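Local coordinates for putative cobalamin synthesis related protein (Corynebacterium diphtheriae, PDB 2NPN), which binds S-adenosylmethionine and probably acts as a precorrin-6A synthase (deacetylating), a methyltransferase of cobalamin biosynthesis, at residues P15-L20 against P140-V145; S42-L47 against L108-P113; S114-T119 against I165-N170. All coordinates share one frame; numbering follows the deposited sequence. Where two conformers were deposited one is given.

Contact 1: P15-L20 against P140-V145. With SAM (S-adenosylmethionine), chain C.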
loop_
_atom_site.group_PDB
_atom_site.type_symbol
_atom_site.label_atom_id
_atom_site.label_comp_id
_atom_site.label_asym_id
_atom_site.label_seq_id
_atom_site.Cartn_x
_atom_site.Cartn_y
_atom_site.Cartn_z
ATOM N N PRO A 15 4.802 -13.100 2.067
ATOM C CA PRO A 15 5.690 -13.367 0.907
ATOM C C PRO A 15 5.042 -14.159 -0.246
ATOM O O PRO A 15 5.546 -14.068 -1.377
ATOM C CB PRO A 15 6.850 -14.176 1.496
ATOM C CG PRO A 15 6.773 -13.995 2.940
ATOM C CD PRO A 15 5.361 -13.684 3.306
ATOM N N GLU A 16 3.954 -14.882 0.041
ATOM C CA GLU A 16 3.266 -15.746 -0.953
ATOM C C GLU A 16 2.601 -14.911 -2.051
ATOM O O GLU A 16 2.315 -15.412 -3.122
ATOM C CB GLU A 16 2.214 -16.670 -0.296
ATOM C CG GLU A 16 0.895 -15.963 0.175
ATOM C CD GLU A 16 -0.092 -16.875 0.915
ATOM O OE1 GLU A 16 0.060 -18.141 0.884
ATOM O OE2 GLU A 16 -1.036 -16.293 1.527
ATOM N N PHE A 17 2.356 -13.629 -1.789
ATOM C CA PHE A 17 1.698 -12.779 -2.798
ATOM C C PHE A 17 2.657 -12.211 -3.858
ATOM O O PHE A 17 2.198 -11.559 -4.801
ATOM C CB PHE A 17 0.966 -11.592 -2.129
ATOM C CG PHE A 17 -0.194 -12.002 -1.234
ATOM C CD1 PHE A 17 -1.237 -12.793 -1.699
ATOM C CD2 PHE A 17 -0.268 -11.526 0.077
ATOM C CE1 PHE A 17 -2.299 -13.156 -0.866
ATOM C CE2 PHE A 17 -1.306 -11.881 0.900
ATOM C CZ PHE A 17 -2.315 -12.696 0.472
ATOM N N LEU A 18 3.962 -12.398 -3.716
ATOM C CA LEU A 18 4.935 -11.902 -4.698
ATOM C C LEU A 18 4.723 -12.542 -6.051
ATOM O O LEU A 18 4.488 -13.762 -6.131
ATOM C CB LEU A 18 6.382 -12.198 -4.276
ATOM C CG LEU A 18 6.945 -11.303 -3.194
ATOM C CD1 LEU A 18 8.377 -11.804 -2.881
ATOM C CD2 LEU A 18 6.955 -9.847 -3.604
ATOM N N THR A 19 4.782 -11.737 -7.117
ATOM C CA THR A 19 4.751 -12.317 -8.466
ATOM C C THR A 19 6.150 -12.763 -8.955
ATOM O O THR A 19 7.207 -12.296 -8.497
ATOM C CB THR A 19 4.177 -11.358 -9.508
ATOM O OG1 THR A 19 5.081 -10.250 -9.635
ATOM C CG2 THR A 19 2.749 -10.858 -9.079
ATOM N N LEU A 20 6.165 -13.659 -9.929
ATOM C CA LEU A 20 7.414 -14.046 -10.571
ATOM C C LEU A 20 8.187 -12.844 -11.107
ATOM O O LEU A 20 9.422 -12.767 -11.011
ATOM C CB LEU A 20 7.143 -15.056 -11.682
ATOM C CG LEU A 20 6.609 -16.411 -11.219
ATOM C CD1 LEU A 20 6.366 -17.334 -12.393
ATOM C CD2 LEU A 20 7.528 -17.086 -10.221
ATOM N N PRO A 140 3.589 -4.687 -11.063
ATOM C CA PRO A 140 2.401 -4.764 -10.206
ATOM C C PRO A 140 2.535 -5.746 -9.069
ATOM O O PRO A 140 3.273 -6.730 -9.168
ATOM C CB PRO A 140 1.291 -5.246 -11.142
ATOM C CG PRO A 140 1.849 -5.349 -12.471
ATOM C CD PRO A 140 3.302 -5.057 -12.459
ATOM N N GLY A 141 1.751 -5.494 -8.033
ATOM C CA GLY A 141 1.644 -6.403 -6.913
ATOM C C GLY A 141 0.215 -6.445 -6.407
ATOM O O GLY A 141 -0.616 -5.641 -6.781
ATOM N N ILE A 142 -0.005 -7.371 -5.488
ATOM C CA ILE A 142 -1.315 -7.604 -4.907
ATOM C C ILE A 142 -1.672 -6.511 -3.904
ATOM O O ILE A 142 -1.016 -6.326 -2.884
ATOM C CB ILE A 142 -1.370 -8.992 -4.237
ATOM C CG1 ILE A 142 -1.108 -10.087 -5.264
ATOM C CG2 ILE A 142 -2.700 -9.211 -3.571
ATOM C CD1 ILE A 142 -2.009 -10.119 -6.465
ATOM N N THR A 143 -2.792 -5.853 -4.136
ATOM C CA THR A 143 -3.243 -4.752 -3.300
ATOM C C THR A 143 -3.999 -5.240 -2.039
ATOM O O THR A 143 -4.496 -6.361 -1.983
ATOM C CB THR A 143 -4.225 -3.827 -4.088
ATOM O OG1 THR A 143 -5.456 -4.528 -4.324
ATOM C CG2 THR A 143 -3.636 -3.284 -5.416
ATOM N N ALA A 144 -4.095 -4.374 -1.036
ATOM C CA ALA A 144 -4.859 -4.683 0.167
ATOM C C ALA A 144 -6.333 -4.993 -0.179
ATOM O O ALA A 144 -6.990 -5.831 0.439
ATOM C CB ALA A 144 -4.756 -3.513 1.162
ATOM N N VAL A 145 -6.866 -4.275 -1.170
ATOM C CA VAL A 145 -8.249 -4.518 -1.642
ATOM C C VAL A 145 -8.432 -5.952 -2.121
ATOM O O VAL A 145 -9.436 -6.623 -1.833
ATOM C CB VAL A 145 -8.610 -3.543 -2.801
ATOM C CG1 VAL A 145 -10.034 -3.772 -3.278
ATOM C CG2 VAL A 145 -8.388 -2.074 -2.389
HETATM N N SAM C . -0.273 0.586 -2.494
HETATM C CA SAM C . -1.059 -0.045 -1.391
HETATM C C SAM C . -1.933 -1.174 -1.905
HETATM O O SAM C . -2.646 -1.816 -1.088
HETATM O OXT SAM C . -1.893 -1.474 -3.115
HETATM C CB SAM C . -1.900 1.014 -0.655
HETATM C CG SAM C . -1.071 2.036 0.125
HETATM S SD SAM C . -2.018 3.239 1.121
HETATM C CE SAM C . -0.593 4.223 1.665
HETATM C "C5'" SAM C . -2.322 2.491 2.760
HETATM C "C4'" SAM C . -3.751 1.953 2.953
HETATM O "O4'" SAM C . -3.852 0.708 2.346
HETATM C "C3'" SAM C . -4.161 1.698 4.404
HETATM O "O3'" SAM C . -4.610 2.863 5.050
HETATM C "C2'" SAM C . -5.235 0.650 4.284
HETATM O "O2'" SAM C . -6.428 1.244 3.804
HETATM C "C1'" SAM C . -4.609 -0.175 3.179
HETATM N N9 SAM C . -3.759 -1.274 3.686
HETATM C C8 SAM C . -2.432 -1.484 3.343
HETATM N N7 SAM C . -1.982 -2.609 3.904
HETATM C C5 SAM C . -3.032 -3.167 4.579
HETATM C C6 SAM C . -3.172 -4.352 5.286
HETATM N N6 SAM C . -2.143 -5.223 5.447
HETATM N N1 SAM C . -4.404 -4.651 5.858
HETATM C C2 SAM C . -5.482 -3.811 5.652
HETATM N N3 SAM C . -5.351 -2.645 4.949
HETATM C C4 SAM C . -4.155 -2.327 4.394
HETATM O O HOH W 1 2.412 -8.854 -4.907
HETATM O O HOH W 2 4.472 -8.532 -6.815
HETATM O O HOH W 3 3.862 -8.509 -11.220
#
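Pro140 O is gripped by two waters, both tied to Thr19. One donates to Pro140 O at 2.8 Å and accepts from Thr19 OG1 at 2.7 Å. The other accepts from Thr19 N and donates to the same carbonyl through longer bonds. Thr19 and Pro140 therefore meet through solvent, with OG1 still 4.0 Å from Pro140 O. Thr19 OG1 sits between its own backbone N and carbonyl carbon (chi1 66°), where as N-cap it also takes the amide of Ala22 and closes the first turn of helix 20-28. A third water carries the bridge further along the loop, donating to Phe17 O at 2.7 Å and accepting from Ile142 N at 2.9 Å. Beside it the link turns apolar: Ile142 CG1 lies alongside Phe17, 3.6 Å from Phe17 O and 4.0 Å from Phe17 CB, while CG2 approaches the ring obliquely. Glu16 CG covers one ring face over its centre, and Val147 of helix 144-152 touches both Phe17 and Ile142. Past Ile142 the chain reaches the ligand. Ala144 N, at the start of helix 144-152, donates almost straight to the carboxylate O of S-adenosylmethionine (175°), and Ala144 CB packs on the adenine at N9 and C4. Thr143 CG2 leans on the other carboxylate oxygen; as N-cap, Thr143 also caps a backbone N of the first turn, and its OG1 bonds Gln146 NE2. This second helix start lines the S-adenosylmethionine pocket of a tetrapyrrole methylase, and the 15-20 loop backs it through water.

Contact 2: S42-L47 against L108-P113; sequences SDLLAL and LVWGDP. With SAM (S-adenosylmethionine), chain C.
Trp110 reaches from the cofactor loop to helix 42-55, where Leu44 and Leu47 receive its six-membered ring. The loop follows strand 104-109 of the parallel sheet in a tetrapyrrole methylase fold, and the helix packs beside that sheet. From Trp110 CB, CG is set anti to the carbonyl carbon (chi1 -69°), which sends the indole away from S-adenosylmethionine and toward the helix. Along the pyrrole side NE1 comes 4.0 Å from Leu44 CD1. Next round the ring, CZ2 meets the helix most closely, 3.4 Å from Leu44 O and 4.0 Å from Leu44 CB. CH2, at the far end, is 3.7 Å from Leu44 O and 4.2 Å from Leu47 CB, which comes obliquely. The leucine branches divide the work: CD1 is beside NE1, while CD2 stands over one face of the indole, offset toward its rim. Arg48 of the same helix and Ile10, after strand 3-9, also touch the tryptophan side chain. While the side chain turns to the helix, the backbone turns to the ligand. Trp110 O and Asp112 O both accept from the amino N of S-adenosylmethionine, two of the three carbonyls that hold it, the other being Leu115 O. Gly111 runs between them with positive phi (75°), its CA close against the ligand carboxylate. Asp112 itself points its carboxylate away from the ligand, OD1 taking the amide of Gly141 and OD2 meeting Ser114 OG. Its backbone N instead donates to SAM OXT over 3.0 Å in a nearly straight bond, with an N-H...O angle of 174°.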
loop_
_atom_site.group_PDB
_atom_site.type_symbol
_atom_site.label_atom_id
_atom_site.label_comp_id
_atom_site.label_asym_id
_atom_site.label_seq_id
_atom_site.Cartn_x
_atom_site.Cartn_y
_atom_site.Cartn_z
ATOM N N SER A 42 7.511 -1.509 12.998
ATOM C CA SER A 42 8.525 -2.560 13.110
ATOM C C SER A 42 8.115 -3.871 12.449
ATOM O O SER A 42 8.945 -4.519 11.808
ATOM C CB SER A 42 8.858 -2.818 14.584
ATOM O OG SER A 42 9.317 -1.635 15.202
ATOM N N ASP A 43 6.846 -4.256 12.593
ATOM C CA ASP A 43 6.318 -5.459 11.928
ATOM C C ASP A 43 6.497 -5.376 10.425
ATOM O O ASP A 43 6.824 -6.362 9.783
ATOM C CB ASP A 43 4.818 -5.657 12.189
ATOM C CG ASP A 43 4.486 -5.863 13.653
ATOM O OD1 ASP A 43 3.467 -5.282 14.119
ATOM O OD2 ASP A 43 5.227 -6.613 14.337
ATOM N N LEU A 44 6.240 -4.205 9.855
ATOM C CA LEU A 44 6.359 -4.023 8.410
ATOM C C LEU A 44 7.804 -4.063 7.939
ATOM O O LEU A 44 8.114 -4.699 6.928
ATOM C CB LEU A 44 5.719 -2.706 7.942
ATOM C CG LEU A 44 4.196 -2.647 7.916
ATOM C CD1 LEU A 44 3.797 -1.397 7.144
ATOM C CD2 LEU A 44 3.597 -3.882 7.287
ATOM N N LEU A 45 8.689 -3.380 8.653
ATOM C CA LEU A 45 10.120 -3.421 8.321
ATOM C C LEU A 45 10.616 -4.866 8.314
ATOM O O LEU A 45 11.371 -5.284 7.409
ATOM C CB LEU A 45 10.948 -2.565 9.296
ATOM C CG LEU A 45 11.174 -1.121 8.834
ATOM C CD1 LEU A 45 9.843 -0.403 8.687
ATOM C CD2 LEU A 45 12.085 -0.359 9.782
ATOM N N ALA A 46 10.187 -5.638 9.311
ATOM C CA ALA A 46 10.559 -7.050 9.445
ATOM C C ALA A 46 10.021 -7.932 8.314
ATOM O O ALA A 46 10.770 -8.740 7.760
ATOM C CB ALA A 46 10.130 -7.587 10.840
ATOM N N LEU A 47 8.760 -7.722 7.928
ATOM C CA LEU A 47 8.151 -8.459 6.809
ATOM C C LEU A 47 8.872 -8.147 5.522
ATOM O O LEU A 47 9.131 -9.017 4.700
ATOM C CB LEU A 47 6.668 -8.106 6.633
ATOM C CG LEU A 47 5.654 -8.689 7.593
ATOM C CD1 LEU A 47 4.303 -8.161 7.170
ATOM C CD2 LEU A 47 5.701 -10.217 7.598
ATOM N N LEU A 108 10.962 -0.634 -3.443
ATOM C CA LEU A 108 9.925 -1.534 -2.948
ATOM C C LEU A 108 8.727 -0.719 -2.526
ATOM O O LEU A 108 8.866 0.298 -1.803
ATOM C CB LEU A 108 10.455 -2.352 -1.776
ATOM C CG LEU A 108 11.763 -3.087 -2.039
ATOM C CD1 LEU A 108 12.131 -3.886 -0.784
ATOM C CD2 LEU A 108 11.657 -3.927 -3.288
ATOM N N VAL A 109 7.537 -1.174 -2.911
ATOM C CA VAL A 109 6.291 -0.468 -2.588
ATOM C C VAL A 109 5.298 -1.507 -2.076
ATOM O O VAL A 109 5.052 -2.526 -2.744
ATOM C CB VAL A 109 5.689 0.241 -3.832
ATOM C CG1 VAL A 109 4.389 0.929 -3.441
ATOM C CG2 VAL A 109 6.720 1.252 -4.389
ATOM N N TRP A 110 4.697 -1.269 -0.923
ATOM C CA TRP A 110 3.684 -2.183 -0.441
ATOM C C TRP A 110 2.475 -2.222 -1.398
ATOM O O TRP A 110 2.070 -1.185 -1.946
ATOM C CB TRP A 110 3.221 -1.746 0.943
ATOM C CG TRP A 110 4.222 -1.898 2.001
ATOM C CD1 TRP A 110 4.836 -0.895 2.694
ATOM C CD2 TRP A 110 4.757 -3.120 2.506
ATOM N NE1 TRP A 110 5.723 -1.419 3.592
ATOM C CE2 TRP A 110 5.705 -2.785 3.486
ATOM C CE3 TRP A 110 4.577 -4.469 2.167
ATOM C CZ2 TRP A 110 6.408 -3.743 4.179
ATOM C CZ3 TRP A 110 5.298 -5.425 2.839
ATOM C CH2 TRP A 110 6.191 -5.061 3.842
ATOM N N GLY A 111 1.963 -3.424 -1.630
ATOM C CA GLY A 111 0.779 -3.645 -2.454
ATOM C C GLY A 111 1.123 -3.491 -3.920
ATOM O O GLY A 111 2.055 -4.164 -4.406
ATOM N N ASP A 112 0.403 -2.607 -4.602
ATOM C CA ASP A 112 0.687 -2.240 -6.001
ATOM C C ASP A 112 1.201 -0.792 -6.035
ATOM O O ASP A 112 0.676 0.067 -5.311
ATOM C CB ASP A 112 -0.578 -2.356 -6.851
ATOM C CG ASP A 112 -0.284 -2.208 -8.349
ATOM O OD1 ASP A 112 -0.053 -3.240 -9.026
ATOM O OD2 ASP A 112 -0.331 -1.041 -8.816
ATOM N N PRO A 113 2.211 -0.493 -6.884
ATOM C CA PRO A 113 2.742 0.862 -6.902
ATOM C C PRO A 113 1.762 1.936 -7.340
ATOM O O PRO A 113 1.983 3.139 -7.073
ATOM C CB PRO A 113 3.939 0.765 -7.892
ATOM C CG PRO A 113 4.250 -0.682 -7.958
ATOM C CD PRO A 113 2.973 -1.411 -7.758
HETATM N N SAM C . -0.273 0.586 -2.494
HETATM C CA SAM C . -1.059 -0.045 -1.391
HETATM C C SAM C . -1.933 -1.174 -1.905
HETATM O O SAM C . -2.646 -1.816 -1.088
HETATM O OXT SAM C . -1.893 -1.474 -3.115
HETATM C CB SAM C . -1.900 1.014 -0.655
HETATM C CG SAM C . -1.071 2.036 0.125
HETATM S SD SAM C . -2.018 3.239 1.121
HETATM C CE SAM C . -0.593 4.223 1.665
HETATM C "C5'" SAM C . -2.322 2.491 2.760
HETATM C "C4'" SAM C . -3.751 1.953 2.953
HETATM O "O4'" SAM C . -3.852 0.708 2.346
HETATM C "C3'" SAM C . -4.161 1.698 4.404
HETATM O "O3'" SAM C . -4.610 2.863 5.050
HETATM C "C2'" SAM C . -5.235 0.650 4.284
HETATM O "O2'" SAM C . -6.428 1.244 3.804
HETATM C "C1'" SAM C . -4.609 -0.175 3.179
HETATM N N9 SAM C . -3.759 -1.274 3.686
HETATM C C8 SAM C . -2.432 -1.484 3.343
HETATM N N7 SAM C . -1.982 -2.609 3.904
HETATM C C5 SAM C . -3.032 -3.167 4.579
HETATM C C6 SAM C . -3.172 -4.352 5.286
HETATM N N6 SAM C . -2.143 -5.223 5.447
HETATM N N1 SAM C . -4.404 -4.651 5.858
HETATM C C2 SAM C . -5.482 -3.811 5.652
HETATM N N3 SAM C . -5.351 -2.645 4.949
HETATM C C4 SAM C . -4.155 -2.327 4.394
#

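Contact 3: S114-T119 against I165-N170. With SAM (S-adenosylmethionine), chain C.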
loop_
_atom_site.group_PDB
_atom_site.type_symbol
_atom_site.label_atom_id
_atom_site.label_comp_id
_atom_site.label_asym_id
_atom_site.label_seq_id
_atom_site.Cartn_x
_atom_site.Cartn_y
_atom_site.Cartn_z
ATOM N N SER A 114 0.704 1.530 -8.036
ATOM C CA SER A 114 -0.217 2.518 -8.612
ATOM C C SER A 114 -1.187 3.130 -7.609
ATOM O O SER A 114 -1.793 4.194 -7.909
ATOM C CB SER A 114 -1.087 1.858 -9.689
ATOM O OG SER A 114 -2.025 0.955 -9.112
ATOM N N LEU A 115 -1.368 2.467 -6.463
ATOM C CA LEU A 115 -2.552 2.711 -5.630
ATOM C C LEU A 115 -2.204 3.444 -4.311
ATOM O O LEU A 115 -1.586 2.889 -3.416
ATOM C CB LEU A 115 -3.272 1.389 -5.355
ATOM C CG LEU A 115 -4.520 1.488 -4.482
ATOM C CD1 LEU A 115 -5.600 2.341 -5.130
ATOM C CD2 LEU A 115 -5.015 0.067 -4.202
ATOM N N TYR A 116 -2.676 4.675 -4.194
ATOM C CA TYR A 116 -2.437 5.493 -2.985
ATOM C C TYR A 116 -1.001 5.354 -2.482
ATOM O O TYR A 116 -0.747 5.096 -1.289
ATOM C CB TYR A 116 -3.455 5.212 -1.868
ATOM C CG TYR A 116 -4.874 5.585 -2.234
ATOM C CD1 TYR A 116 -5.198 6.881 -2.640
ATOM C CD2 TYR A 116 -5.883 4.657 -2.220
ATOM C CE1 TYR A 116 -6.493 7.260 -3.000
ATOM C CE2 TYR A 116 -7.177 5.014 -2.577
ATOM C CZ TYR A 116 -7.489 6.318 -2.977
ATOM O OH TYR A 116 -8.765 6.647 -3.382
ATOM N N ASP A 117 -0.068 5.597 -3.378
ATOM C CA ASP A 117 1.363 5.555 -3.052
ATOM C C ASP A 117 2.094 6.620 -3.833
ATOM O O ASP A 117 1.795 6.828 -5.017
ATOM C CB ASP A 117 1.942 4.164 -3.369
ATOM C CG ASP A 117 3.340 4.009 -2.860
ATOM O OD1 ASP A 117 3.504 3.626 -1.690
ATOM O OD2 ASP A 117 4.286 4.340 -3.618
ATOM N N SER A 118 3.076 7.269 -3.196
ATOM C CA SER A 118 3.752 8.421 -3.809
ATOM C C SER A 118 5.088 8.079 -4.473
ATOM O O SER A 118 5.733 8.963 -5.067
ATOM C CB SER A 118 3.998 9.496 -2.749
ATOM O OG SER A 118 4.797 8.973 -1.713
ATOM N N THR A 119 5.545 6.830 -4.379
ATOM C CA THR A 119 6.894 6.480 -4.870
ATOM C C THR A 119 7.123 6.857 -6.326
ATOM O O THR A 119 8.140 7.433 -6.665
ATOM C CB THR A 119 7.222 4.976 -4.631
ATOM O OG1 THR A 119 7.248 4.753 -3.213
ATOM C CG2 THR A 119 8.535 4.562 -5.293
ATOM N N ILE A 165 -13.632 3.281 -5.233
ATOM C CA ILE A 165 -12.586 3.158 -4.244
ATOM C C ILE A 165 -12.245 4.570 -3.776
ATOM O O ILE A 165 -11.991 5.482 -4.598
ATOM C CB ILE A 165 -11.341 2.488 -4.822
ATOM C CG1 ILE A 165 -11.643 1.139 -5.496
ATOM C CG2 ILE A 165 -10.217 2.370 -3.758
ATOM C CD1 ILE A 165 -10.479 0.503 -6.213
ATOM N N THR A 166 -12.227 4.748 -2.464
ATOM C CA THR A 166 -12.026 6.066 -1.945
ATOM C C THR A 166 -11.383 6.025 -0.571
ATOM O O THR A 166 -10.968 4.979 -0.079
ATOM C CB THR A 166 -13.316 6.892 -2.014
ATOM O OG1 THR A 166 -13.003 8.285 -1.871
ATOM C CG2 THR A 166 -14.327 6.423 -0.934
ATOM N N THR A 167 -11.282 7.182 0.037
ATOM C CA THR A 167 -10.593 7.315 1.333
ATOM C C THR A 167 -11.621 7.603 2.424
ATOM O O THR A 167 -12.752 8.037 2.150
ATOM C CB THR A 167 -9.612 8.483 1.288
ATOM O OG1 THR A 167 -10.351 9.712 1.153
ATOM C CG2 THR A 167 -8.583 8.317 0.124
ATOM N N GLY A 168 -11.215 7.383 3.672
ATOM C CA GLY A 168 -12.090 7.671 4.789
ATOM C C GLY A 168 -12.502 9.139 4.777
ATOM O O GLY A 168 -13.664 9.466 5.023
ATOM N N ARG A 169 -11.548 10.028 4.497
ATOM C CA ARG A 169 -11.815 11.465 4.431
ATOM C C ARG A 169 -12.893 11.802 3.382
ATOM O O ARG A 169 -13.756 12.657 3.627
ATOM C CB ARG A 169 -10.499 12.199 4.147
ATOM C CG ARG A 169 -10.574 13.679 3.902
ATOM C CD ARG A 169 -9.168 14.232 3.626
ATOM N NE ARG A 169 -9.117 15.701 3.593
ATOM C CZ ARG A 169 -8.542 16.499 4.506
ATOM N NH1 ARG A 169 -7.917 16.021 5.591
ATOM N NH2 ARG A 169 -8.582 17.813 4.334
ATOM N N ASN A 170 -12.839 11.157 2.212
ATOM C CA ASN A 170 -13.796 11.431 1.134
ATOM C C ASN A 170 -15.181 10.778 1.371
ATOM O O ASN A 170 -16.151 11.156 0.717
ATOM C CB ASN A 170 -13.302 10.848 -0.225
ATOM C CG ASN A 170 -12.064 11.533 -0.784
ATOM O OD1 ASN A 170 -11.717 12.658 -0.395
ATOM N ND2 ASN A 170 -11.399 10.851 -1.739
HETATM N N SAM C . -0.273 0.586 -2.494
HETATM C CA SAM C . -1.059 -0.045 -1.391
HETATM C C SAM C . -1.933 -1.174 -1.905
HETATM O O SAM C . -2.646 -1.816 -1.088
HETATM O OXT SAM C . -1.893 -1.474 -3.115
HETATM C CB SAM C . -1.900 1.014 -0.655
HETATM C CG SAM C . -1.071 2.036 0.125
HETATM S SD SAM C . -2.018 3.239 1.121
HETATM C CE SAM C . -0.593 4.223 1.665
HETATM C "C5'" SAM C . -2.322 2.491 2.760
HETATM C "C4'" SAM C . -3.751 1.953 2.953
HETATM O "O4'" SAM C . -3.852 0.708 2.346
HETATM C "C3'" SAM C . -4.161 1.698 4.404
HETATM O "O3'" SAM C . -4.610 2.863 5.050
HETATM C "C2'" SAM C . -5.235 0.650 4.284
HETATM O "O2'" SAM C . -6.428 1.244 3.804
HETATM C "C1'" SAM C . -4.609 -0.175 3.179
HETATM N N9 SAM C . -3.759 -1.274 3.686
HETATM C C8 SAM C . -2.432 -1.484 3.343
HETATM N N7 SAM C . -1.982 -2.609 3.904
HETATM C C5 SAM C . -3.032 -3.167 4.579
HETATM C C6 SAM C . -3.172 -4.352 5.286
HETATM N N6 SAM C . -2.143 -5.223 5.447
HETATM N N1 SAM C . -4.404 -4.651 5.858
HETATM C C2 SAM C . -5.482 -3.811 5.652
HETATM N N3 SAM C . -5.351 -2.645 4.949
HETATM C C4 SAM C . -4.155 -2.327 4.394
#
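Tyr116 spans the gap to strand 164-167 with the outer half of its ring. Its hydroxyl oxygen lies over the strand backbone, 3.6 Å from both Ile165 O and Thr166 CA. Thr167 CG2 packs obliquely against the ring, 3.8 Å from Tyr116 CZ, whereas Ile165 CG2 comes to the ring edge near its plane, 4.2 Å from Tyr116 CE2. The two methyls thus meet different parts of one ring, and the contact is one of van der Waals packing. Met185 of strand 181-185 adds to it, touching both Tyr116 and Ile165, and Leu186 touches both Tyr116 and Thr167. Further out, Thr167 is fixed by its own chain: with OG1 placed between backbone N and carbonyl carbon (chi1 66°), it accepts from Asn170 N at 3.1 Å, an ST motif, and CG2 is left to face the tyrosine. Asn170 ND2 then donates in its amide plane to Thr166 OG1, tying the turn back to the strand. On the other side, the 114-119 loop is braced where it enters helix 119-130: Asp117 OD2 accepts from Thr119 N at 2.9 Å, met from above the carboxylate plane. Just before this cap the loop lines the ligand. Leu115 O accepts from the amino N of S-adenosylmethionine at 2.8 Å, Leu115 CD2 rests by its carboxylate, and Tyr116 O lies 3.1 Å from the methyl carbon CE, the methyl that a methyltransferase would pass on. Tyr116 thereby spans the interdomain cleft of a tetrapyrrole methylase, where S-adenosylmethionine lies between the parallel and the mixed sheet.

Overall arrangement
Each of the three contacts has a segment that touches the one S-adenosylmethionine, yet none is deeply buried: contacts 1 and 2 lie at the surface, and contact 3 is partly buried. Contacts 1 and 2 both belong to the parallel-sheet half, whereas contact 3 reaches across to the mixed sheet. Their chemistry differs accordingly. Water bridges dominate contact 1, an indole on leucines makes contact 2, and a tyrosine against strand methyls makes contact 3. The segments 108-113 and 114-119 are continuous, and together they supply three carbonyls to the ligand amino group. Val109 of contact 2 packs on Asp117 of contact 3, and Thr143 CG2 of contact 1 packs on Leu115 CD2 of contact 3.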